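Local coordinates for protein NAD nucleotidase (Haemophilus influenzae, PDB 3ZTV) that degrades NAD to adenosine and nicotinamide riboside in the periplasm, acting as a zinc-dependent 5'-nucleotidase that also cleaves the pyrophosphate bond of NAD(P), at residues Y24-E29 with K345-K350; G36-V41 with G307-L312. One frame throughout, in Å; residues are numbered along the deposited sequence.

Both contacts tie the beginning of the chain to residues far along it, and their centres lie about 24 Å apart. Along the chain the order is 24-29, 36-41, 307-312, 345-350, so interaction 1 encloses interaction 2. Strands 28-34 and 37-43 follow each other and pair as an antiparallel hairpin. Interaction 1 starts at the entry of this hairpin and reaches helix 337-353. Interaction 2 runs from its second strand to strand 309-311. The two meet where Glu29 OE2 packs 3.4 Å from Lys40 CD. The hairpin and its entry are thus joined at two places to residues about 270 to 320 positions further along, in strand 309-311 and helix 337-353.

Interaction 1 of 2, residues Y24-E29 with K345-K350; sequences YLEPHE and KYKSEK
Glu26 reaches across from the loop to meet two lysines of helix 337-353, Lys347 and Lys350. Glu26 has the most surface buried by this contact, followed by Lys347. OE1 of Glu26 forms a salt bridge with NZ of Lys347 at 3.2 Å. The ammonium group does not lie in the carboxylate plane but comes from above it, 48° out. The two side chains cross at about a right angle. Glu26 OE2 also rests against the aliphatic part of the lysine, 3.7 Å from CE of Lys347. CG of Lys347 stands anti to its own backbone N (chi1 -172°), and the rest of the chain is fully extended, which carries NZ from the helix out to the glutamate.

This is a surface contact of the 5'-nucleotidase fold, away from the annotated zinc and adenosine sites. Segment 24-29 belongs to the calcineurin-like phosphoesterase region. The contact joins the loop before strand 28-34 to a helix more than 300 residues further along. Tyr77, on helix 76-79, touches both sides. Its OH hydrogen-bonds Glu26 OE2, and its side chain touches both lysines.

Lys350 approaches the other oxygen. Its chain bends at its last two torsions, and NZ stops 4.6 Å from Glu26 OE2, beyond salt-bridge range. A water bridges them, donating to Glu26 OE2 and accepting from Lys350 NZ, each at 2.9 Å. OE2 thus has both Tyr77 and the water as partners. Two positive charges nearby would be expected to stabilise the ionised form of Glu26.

Interaction 2 of 2, residues G36-V41 with G307-L312; sequences GQQTKV and GKWAEL
The indole of Trp309 carries the Lys40 side chain over one face and meets Gln38 and the backbone of Thr39 at its edge. The face contact is a cation-pi interaction. NZ of Lys40 lies 3.5 Å from the centroid of the five-membered ring, 14° off the ring normal. CE of Lys40 is also over that ring and makes a CH-pi contact.

The motif is a beta hairpin, strands 28-34 and 37-43, with the tryptophan of a second small antiparallel pair, 301-303 and 309-311, set against it. Strand segments 37-41 and 309-311 cross at 75°, and their axes come no nearer than 8.5 Å. The connection is made by the Trp309 indole, which meets both side chains and backbone of 37-41. Backbone pairing to the hairpin comes instead from Gln301, which bonds with Lys40.

Lys40 is extended beyond CG and runs across the indole. Its CG sits 3.7 Å from Trp309 CE3, above the rim of the six-membered ring, and the later atoms reach the five-membered ring. The ammonium is also in a long, weak ion pair with Glu29.

At the edge, CG of Gln38 lies in the ring plane, 3.8 Å from CH2 of Trp309. A chi1 of 174° sets this CG at the ring edge, and the bend at chi2 turns the amide to within 22° of the indole plane. OE1 of Gln38 accepts a hydrogen bond from Arg31, whose side chain also touches Trp309. At the same edge, the backbone O of Gln38 comes within 3.6 Å of Trp309 CZ3.

Interaction 1 of 2, residues Y24-E29 with K345-K350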
ATOM      1  N   TYR A  24      27.443  -6.081 -18.852  1.00  5.23           N
ATOM      2  CA  TYR A  24      28.434  -7.117 -19.163  1.00  4.63           C
ATOM      3  C   TYR A  24      28.333  -7.493 -20.637  1.00  5.96           C
ATOM      4  O   TYR A  24      27.707  -8.502 -21.004  1.00  7.00           O
ATOM      5  CB  TYR A  24      28.261  -8.355 -18.276  1.00  6.40           C
ATOM      6  CG  TYR A  24      28.923  -8.213 -16.930  1.00  5.60           C
ATOM      7  CD1 TYR A  24      28.409  -7.359 -15.961  1.00  8.01           C
ATOM      8  CD2 TYR A  24      30.081  -8.924 -16.629  1.00 10.07           C
ATOM      9  CE1 TYR A  24      29.021  -7.221 -14.727  1.00  8.51           C
ATOM     10  CE2 TYR A  24      30.703  -8.794 -15.398  1.00 11.38           C
ATOM     11  CZ  TYR A  24      30.164  -7.942 -14.450  1.00  9.51           C
ATOM     12  OH  TYR A  24      30.792  -7.826 -13.231  1.00 12.59           O
ATOM     13  N   LEU A  25      28.950  -6.688 -21.490  1.00  6.27           N
ATOM     14  CA  LEU A  25      28.910  -6.969 -22.920  1.00  6.29           C
ATOM     15  C   LEU A  25      29.853  -8.102 -23.313  1.00  6.77           C
ATOM     16  O   LEU A  25      29.591  -8.834 -24.269  1.00  7.75           O
ATOM     17  CB  LEU A  25      29.240  -5.715 -23.735  1.00  6.95           C
ATOM     18  CG  LEU A  25      28.045  -4.846 -24.141  1.00  9.75           C
ATOM     19  CD1 LEU A  25      27.193  -4.442 -22.947  1.00 11.01           C
ATOM     20  CD2 LEU A  25      28.511  -3.621 -24.914  1.00 11.18           C
ATOM     21  N   GLU A  26      30.948  -8.247 -22.575  1.00  6.33           N
ATOM     22  CA  GLU A  26      31.930  -9.291 -22.851  1.00  6.97           C
ATOM     23  C   GLU A  26      31.699 -10.457 -21.904  1.00  6.73           C
ATOM     24  O   GLU A  26      31.034 -10.301 -20.887  1.00  7.40           O
ATOM     25  CB  GLU A  26      33.354  -8.748 -22.662  1.00  8.43           C
ATOM     26  CG  GLU A  26      33.762  -7.655 -23.646  1.00 12.13           C
ATOM     27  CD  GLU A  26      35.231  -7.274 -23.521  1.00 16.25           C
ATOM     28  OE1 GLU A  26      36.091  -8.181 -23.554  1.00 21.98           O
ATOM     29  OE2 GLU A  26      35.533  -6.071 -23.392  1.00 12.80           O
ATOM     30  N   PRO A  27      32.263 -11.629 -22.232  1.00  7.23           N
ATOM     31  CA  PRO A  27      32.231 -12.773 -21.316  1.00  6.69           C
ATOM     32  C   PRO A  27      32.963 -12.450 -20.014  1.00  7.23           C
ATOM     33  O   PRO A  27      33.719 -11.466 -19.958  1.00  9.83           O
ATOM     34  CB  PRO A  27      32.988 -13.868 -22.090  1.00  8.31           C
ATOM     35  CG  PRO A  27      32.862 -13.467 -23.523  1.00  9.42           C
ATOM     36  CD  PRO A  27      32.945 -11.963 -23.498  1.00  9.39           C
ATOM     37  N   HIS A  28      32.742 -13.251 -18.978  1.00  8.17           N
ATOM     38  CA  HIS A  28      33.525 -13.138 -17.754  1.00  8.31           C
ATOM     39  C   HIS A  28      33.877 -14.531 -17.227  1.00  9.00           C
ATOM     40  O   HIS A  28      33.286 -15.533 -17.632  1.00  9.15           O
ATOM     41  CB  HIS A  28      32.808 -12.281 -16.699  1.00  8.06           C
ATOM     42  CG  HIS A  28      31.557 -12.901 -16.160  1.00  9.53           C
ATOM     43  ND1 HIS A  28      30.357 -12.877 -16.841  1.00  8.06           N
ATOM     44  CD2 HIS A  28      31.315 -13.549 -14.996  1.00 10.46           C
ATOM     45  CE1 HIS A  28      29.434 -13.493 -16.125  1.00  9.35           C
ATOM     46  NE2 HIS A  28      29.987 -13.909 -15.001  1.00 11.21           N
ATOM     47  N   GLU A  29      34.843 -14.594 -16.323  1.00  9.52           N
ATOM     48  CA  GLU A  29      35.315 -15.875 -15.826  1.00 11.37           C
ATOM     49  C   GLU A  29      34.454 -16.403 -14.679  1.00 11.94           C
ATOM     50  O   GLU A  29      33.943 -15.629 -13.860  1.00 12.82           O
ATOM     51  CB  GLU A  29      36.766 -15.729 -15.377  1.00 12.12           C
ATOM     52  CG  GLU A  29      37.464 -17.021 -15.020  1.00 14.27           C
ATOM     53  CD  GLU A  29      38.929 -16.789 -14.706  1.00 17.64           C
ATOM     54  OE1 GLU A  29      39.739 -16.726 -15.653  1.00 18.01           O
ATOM     55  OE2 GLU A  29      39.257 -16.643 -13.512  1.00 20.45           O
ATOM     56  N   LYS A 345      33.588  -2.551 -32.011  1.00 10.37           N
ATOM     57  CA  LYS A 345      33.584  -1.097 -32.088  1.00 12.29           C
ATOM     58  C   LYS A 345      33.635  -0.462 -30.702  1.00 12.88           C
ATOM     59  O   LYS A 345      34.432   0.452 -30.454  1.00 12.71           O
ATOM     60  CB  LYS A 345      32.353  -0.600 -32.851  1.00 13.58           C
ATOM     61  CG  LYS A 345      32.232   0.914 -32.900  1.00 16.11           C
ATOM     62  CD  LYS A 345      30.986   1.365 -33.647  1.00 17.85           C
ATOM     63  CE  LYS A 345      29.724   1.072 -32.850  1.00 19.04           C
ATOM     64  NZ  LYS A 345      28.500   1.519 -33.573  1.00 21.01           N
ATOM     65  N   TYR A 346      32.780  -0.937 -29.795  1.00 10.95           N
ATOM     66  CA  TYR A 346      32.718  -0.365 -28.449  1.00 10.27           C
ATOM     67  C   TYR A 346      33.954  -0.690 -27.620  1.00 10.98           C
ATOM     68  O   TYR A 346      34.403   0.131 -26.815  1.00 11.00           O
ATOM     69  CB  TYR A 346      31.426  -0.773 -27.712  1.00 10.12           C
ATOM     70  CG  TYR A 346      30.206  -0.042 -28.211  1.00 12.03           C
ATOM     71  CD1 TYR A 346      30.055   1.319 -27.991  1.00 12.67           C
ATOM     72  CD2 TYR A 346      29.200  -0.708 -28.903  1.00 11.02           C
ATOM     73  CE1 TYR A 346      28.938   2.001 -28.449  1.00 12.74           C
ATOM     74  CE2 TYR A 346      28.084  -0.034 -29.365  1.00 13.92           C
ATOM     75  CZ  TYR A 346      27.960   1.319 -29.135  1.00 12.63           C
ATOM     76  OH  TYR A 346      26.850   1.995 -29.591  1.00 16.94           O
ATOM     77  N   LYS A 347      34.506  -1.882 -27.815  1.00  9.75           N
ATOM     78  CA  LYS A 347      35.721  -2.268 -27.113  1.00 10.40           C
ATOM     79  C   LYS A 347      36.898  -1.349 -27.484  1.00 12.15           C
ATOM     80  O   LYS A 347      37.643  -0.902 -26.613  1.00 13.19           O
ATOM     81  CB  LYS A 347      36.061  -3.733 -27.393  1.00 12.10           C
ATOM     82  CG  LYS A 347      37.199  -4.274 -26.545  1.00 14.54           C
ATOM     83  CD  LYS A 347      37.335  -5.781 -26.704  1.00 19.17           C
ATOM     84  CE  LYS A 347      38.338  -6.356 -25.713  1.00 23.15           C
ATOM     85  NZ  LYS A 347      38.360  -7.844 -25.757  1.00 28.00           N
ATOM     86  N   SER A 348      37.058  -1.074 -28.777  1.00 10.23           N
ATOM     87  CA  SER A 348      38.083  -0.145 -29.249  1.00 11.84           C
ATOM     88  C   SER A 348      37.861   1.266 -28.694  1.00 12.45           C
ATOM     89  O   SER A 348      38.803   1.918 -28.231  1.00 11.80           O
ATOM     90  CB  SER A 348      38.100  -0.129 -30.777  1.00 14.11           C
ATOM     91  OG  SER A 348      38.576  -1.360 -31.285  1.00 20.56           O
ATOM     92  N   GLU A 349      36.620   1.748 -28.741  1.00 11.49           N
ATOM     93  CA  GLU A 349      36.308   3.063 -28.180  1.00 11.61           C
ATOM     94  C   GLU A 349      36.576   3.095 -26.677  1.00 11.06           C
ATOM     95  O   GLU A 349      37.130   4.071 -26.155  1.00 11.31           O
ATOM     96  CB  GLU A 349      34.852   3.451 -28.463  1.00 13.46           C
ATOM     97  CG  GLU A 349      34.539   3.732 -29.931  1.00 16.52           C
ATOM     98  CD  GLU A 349      33.077   4.079 -30.170  1.00 20.88           C
ATOM     99  OE1 GLU A 349      32.395   4.486 -29.206  1.00 24.33           O
ATOM    100  OE2 GLU A 349      32.611   3.944 -31.322  1.00 25.88           O
ATOM    101  N   LYS A 350      36.180   2.028 -25.987  1.00 10.62           N
ATOM    102  CA  LYS A 350      36.371   1.931 -24.546  1.00 10.13           C
ATOM    103  C   LYS A 350      37.842   2.081 -24.161  1.00 11.41           C
ATOM    104  O   LYS A 350      38.176   2.774 -23.195  1.00 11.91           O
ATOM    105  CB  LYS A 350      35.790   0.614 -24.018  1.00 10.63           C
ATOM    106  CG  LYS A 350      35.817   0.482 -22.502  1.00 14.11           C
ATOM    107  CD  LYS A 350      35.065  -0.761 -22.040  1.00 14.31           C
ATOM    108  CE  LYS A 350      35.846  -2.023 -22.343  1.00 16.89           C
ATOM    109  NZ  LYS A 350      36.962  -2.216 -21.377  1.00 22.20           N
TER
HETATM  110  O   HOH W   1      37.861  -4.747 -22.363  1.00 27.52           O

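Interaction 2 of 2, residues G36-V41 with G307-L312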
ATOM      1  N   GLY A  36      35.285 -33.687 -12.313  1.00 17.45           N
ATOM      2  CA  GLY A  36      35.837 -33.834 -10.975  1.00 19.14           C
ATOM      3  C   GLY A  36      36.799 -32.761 -10.495  1.00 19.68           C
ATOM      4  O   GLY A  36      37.153 -32.729  -9.313  1.00 20.45           O
ATOM      5  N   GLN A  37      37.220 -31.875 -11.392  1.00 17.87           N
ATOM      6  CA  GLN A  37      38.216 -30.864 -11.051  1.00 17.70           C
ATOM      7  C   GLN A  37      37.681 -29.443 -11.184  1.00 16.28           C
ATOM      8  O   GLN A  37      36.925 -29.142 -12.109  1.00 14.79           O
ATOM      9  CB  GLN A  37      39.449 -31.016 -11.946  1.00 21.35           C
ATOM     10  CG  GLN A  37      39.992 -32.436 -12.020  1.00 21.67           C
ATOM     11  CD  GLN A  37      41.489 -32.473 -12.245  1.00 31.03           C
ATOM     12  OE1 GLN A  37      41.981 -32.088 -13.305  1.00 31.97           O
ATOM     13  NE2 GLN A  37      42.224 -32.934 -11.240  1.00 34.93           N
ATOM     14  N   GLN A  38      38.082 -28.570 -10.265  1.00 14.59           N
ATOM     15  CA  GLN A  38      37.736 -27.159 -10.389  1.00 15.24           C
ATOM     16  C   GLN A  38      38.411 -26.569 -11.617  1.00 14.43           C
ATOM     17  O   GLN A  38      39.622 -26.716 -11.814  1.00 14.07           O
ATOM     18  CB  GLN A  38      38.112 -26.366  -9.139  1.00 18.97           C
ATOM     19  CG  GLN A  38      37.902 -24.867  -9.299  1.00 23.80           C
ATOM     20  CD  GLN A  38      37.452 -24.191  -8.021  1.00 26.63           C
ATOM     21  OE1 GLN A  38      38.200 -23.423  -7.411  1.00 30.62           O
ATOM     22  NE2 GLN A  38      36.215 -24.462  -7.614  1.00 28.80           N
ATOM     23  N   THR A  39      37.613 -25.902 -12.441  1.00 13.52           N
ATOM     24  CA  THR A  39      38.025 -25.474 -13.763  1.00 11.82           C
ATOM     25  C   THR A  39      37.569 -24.042 -13.999  1.00 12.54           C
ATOM     26  O   THR A  39      36.391 -23.714 -13.795  1.00 11.59           O
ATOM     27  CB  THR A  39      37.414 -26.402 -14.835  1.00 12.11           C
ATOM     28  OG1 THR A  39      37.741 -27.765 -14.525  1.00 12.74           O
ATOM     29  CG2 THR A  39      37.924 -26.062 -16.221  1.00 12.38           C
ATOM     30  N   LYS A  40      38.498 -23.185 -14.409  1.00 10.59           N
ATOM     31  CA  LYS A  40      38.159 -21.824 -14.801  1.00  9.78           C
ATOM     32  C   LYS A  40      37.702 -21.842 -16.245  1.00 10.63           C
ATOM     33  O   LYS A  40      38.366 -22.424 -17.108  1.00 10.48           O
ATOM     34  CB  LYS A  40      39.370 -20.895 -14.672  1.00 12.64           C
ATOM     35  CG  LYS A  40      39.754 -20.504 -13.253  1.00 14.23           C
ATOM     36  CD  LYS A  40      40.962 -19.566 -13.259  1.00 17.48           C
ATOM     37  CE  LYS A  40      41.290 -19.064 -11.860  1.00 20.39           C
ATOM     38  NZ  LYS A  40      42.468 -18.150 -11.879  1.00 22.08           N
ATOM     39  N   VAL A  41      36.561 -21.203 -16.497  1.00  9.89           N
ATOM     40  CA  VAL A  41      35.976 -21.108 -17.830  1.00 10.22           C
ATOM     41  C   VAL A  41      35.433 -19.697 -18.034  1.00  8.52           C
ATOM     42  O   VAL A  41      35.270 -18.950 -17.066  1.00  9.32           O
ATOM     43  CB  VAL A  41      34.824 -22.126 -18.020  1.00  9.10           C
ATOM     44  CG1 VAL A  41      35.327 -23.543 -17.780  1.00 10.26           C
ATOM     45  CG2 VAL A  41      33.641 -21.800 -17.100  1.00 10.79           C
ATOM     46  N   GLY A 307      50.592 -24.648  -8.256  1.00 23.90           N
ATOM     47  CA  GLY A 307      49.580 -23.661  -7.922  1.00 23.96           C
ATOM     48  C   GLY A 307      49.201 -22.730  -9.058  1.00 23.45           C
ATOM     49  O   GLY A 307      48.561 -21.702  -8.835  1.00 25.71           O
ATOM     50  N   LYS A 308      49.583 -23.087 -10.281  1.00 20.62           N
ATOM     51  CA  LYS A 308      49.290 -22.250 -11.440  1.00 20.15           C
ATOM     52  C   LYS A 308      48.118 -22.783 -12.264  1.00 18.54           C
ATOM     53  O   LYS A 308      48.005 -23.981 -12.503  1.00 16.90           O
ATOM     54  CB  LYS A 308      50.532 -22.105 -12.323  1.00 19.97           C
ATOM     55  CG  LYS A 308      51.666 -21.327 -11.673  1.00 24.26           C
ATOM     56  CD  LYS A 308      52.839 -21.158 -12.626  1.00 29.72           C
ATOM     57  CE  LYS A 308      52.384 -20.675 -13.996  1.00 31.50           C
ATOM     58  NZ  LYS A 308      51.643 -19.385 -13.940  1.00 30.65           N
ATOM     59  N   TRP A 309      47.250 -21.878 -12.697  1.00 16.25           N
ATOM     60  CA  TRP A 309      46.134 -22.243 -13.558  1.00 15.36           C
ATOM     61  C   TRP A 309      46.610 -22.411 -14.996  1.00 15.23           C
ATOM     62  O   TRP A 309      47.161 -21.485 -15.587  1.00 18.14           O
ATOM     63  CB  TRP A 309      45.024 -21.195 -13.444  1.00 16.73           C
ATOM     64  CG  TRP A 309      44.371 -21.234 -12.090  1.00 17.77           C
ATOM     65  CD1 TRP A 309      44.761 -20.558 -10.967  1.00 19.64           C
ATOM     66  CD2 TRP A 309      43.238 -22.022 -11.713  1.00 15.86           C
ATOM     67  NE1 TRP A 309      43.927 -20.869  -9.917  1.00 21.86           N
ATOM     68  CE2 TRP A 309      42.985 -21.767 -10.349  1.00 19.86           C
ATOM     69  CE3 TRP A 309      42.409 -22.916 -12.396  1.00 16.04           C
ATOM     70  CZ2 TRP A 309      41.937 -22.375  -9.658  1.00 19.50           C
ATOM     71  CZ3 TRP A 309      41.373 -23.518 -11.710  1.00 16.05           C
ATOM     72  CH2 TRP A 309      41.143 -23.242 -10.355  1.00 19.30           C
ATOM     73  N   ALA A 310      46.415 -23.603 -15.549  1.00 13.57           N
ATOM     74  CA  ALA A 310      46.924 -23.924 -16.882  1.00 13.40           C
ATOM     75  C   ALA A 310      45.856 -24.585 -17.752  1.00 11.32           C
ATOM     76  O   ALA A 310      45.016 -25.333 -17.255  1.00 12.13           O
ATOM     77  CB  ALA A 310      48.163 -24.822 -16.779  1.00 19.05           C
ATOM     78  N   GLU A 311      45.909 -24.324 -19.053  1.00 12.03           N
ATOM     79  CA  GLU A 311      44.964 -24.921 -19.994  1.00 11.80           C
ATOM     80  C   GLU A 311      45.115 -26.429 -20.123  1.00 13.95           C
ATOM     81  O   GLU A 311      46.232 -26.940 -20.253  1.00 14.87           O
ATOM     82  CB  GLU A 311      45.123 -24.287 -21.372  1.00 14.92           C
ATOM     83  CG  GLU A 311      44.722 -22.827 -21.419  1.00 14.52           C
ATOM     84  CD  GLU A 311      43.212 -22.614 -21.439  1.00 13.36           C
ATOM     85  OE1 GLU A 311      42.450 -23.595 -21.623  1.00 13.80           O
ATOM     86  OE2 GLU A 311      42.779 -21.454 -21.272  1.00 15.50           O
ATOM     87  N   LEU A 312      43.988 -27.135 -20.109  1.00 13.13           N
ATOM     88  CA  LEU A 312      43.967 -28.566 -20.391  1.00 13.23           C
ATOM     89  C   LEU A 312      44.497 -28.824 -21.796  1.00 13.91           C
ATOM     90  O   LEU A 312      44.361 -27.988 -22.686  1.00 13.07           O
ATOM     91  CB  LEU A 312      42.543 -29.114 -20.257  1.00 13.76           C
ATOM     92  CG  LEU A 312      41.971 -29.119 -18.841  1.00 15.22           C
ATOM     93  CD1 LEU A 312      40.536 -29.625 -18.843  1.00 15.33           C
ATOM     94  CD2 LEU A 312      42.840 -29.962 -17.917  1.00 17.01           C
TER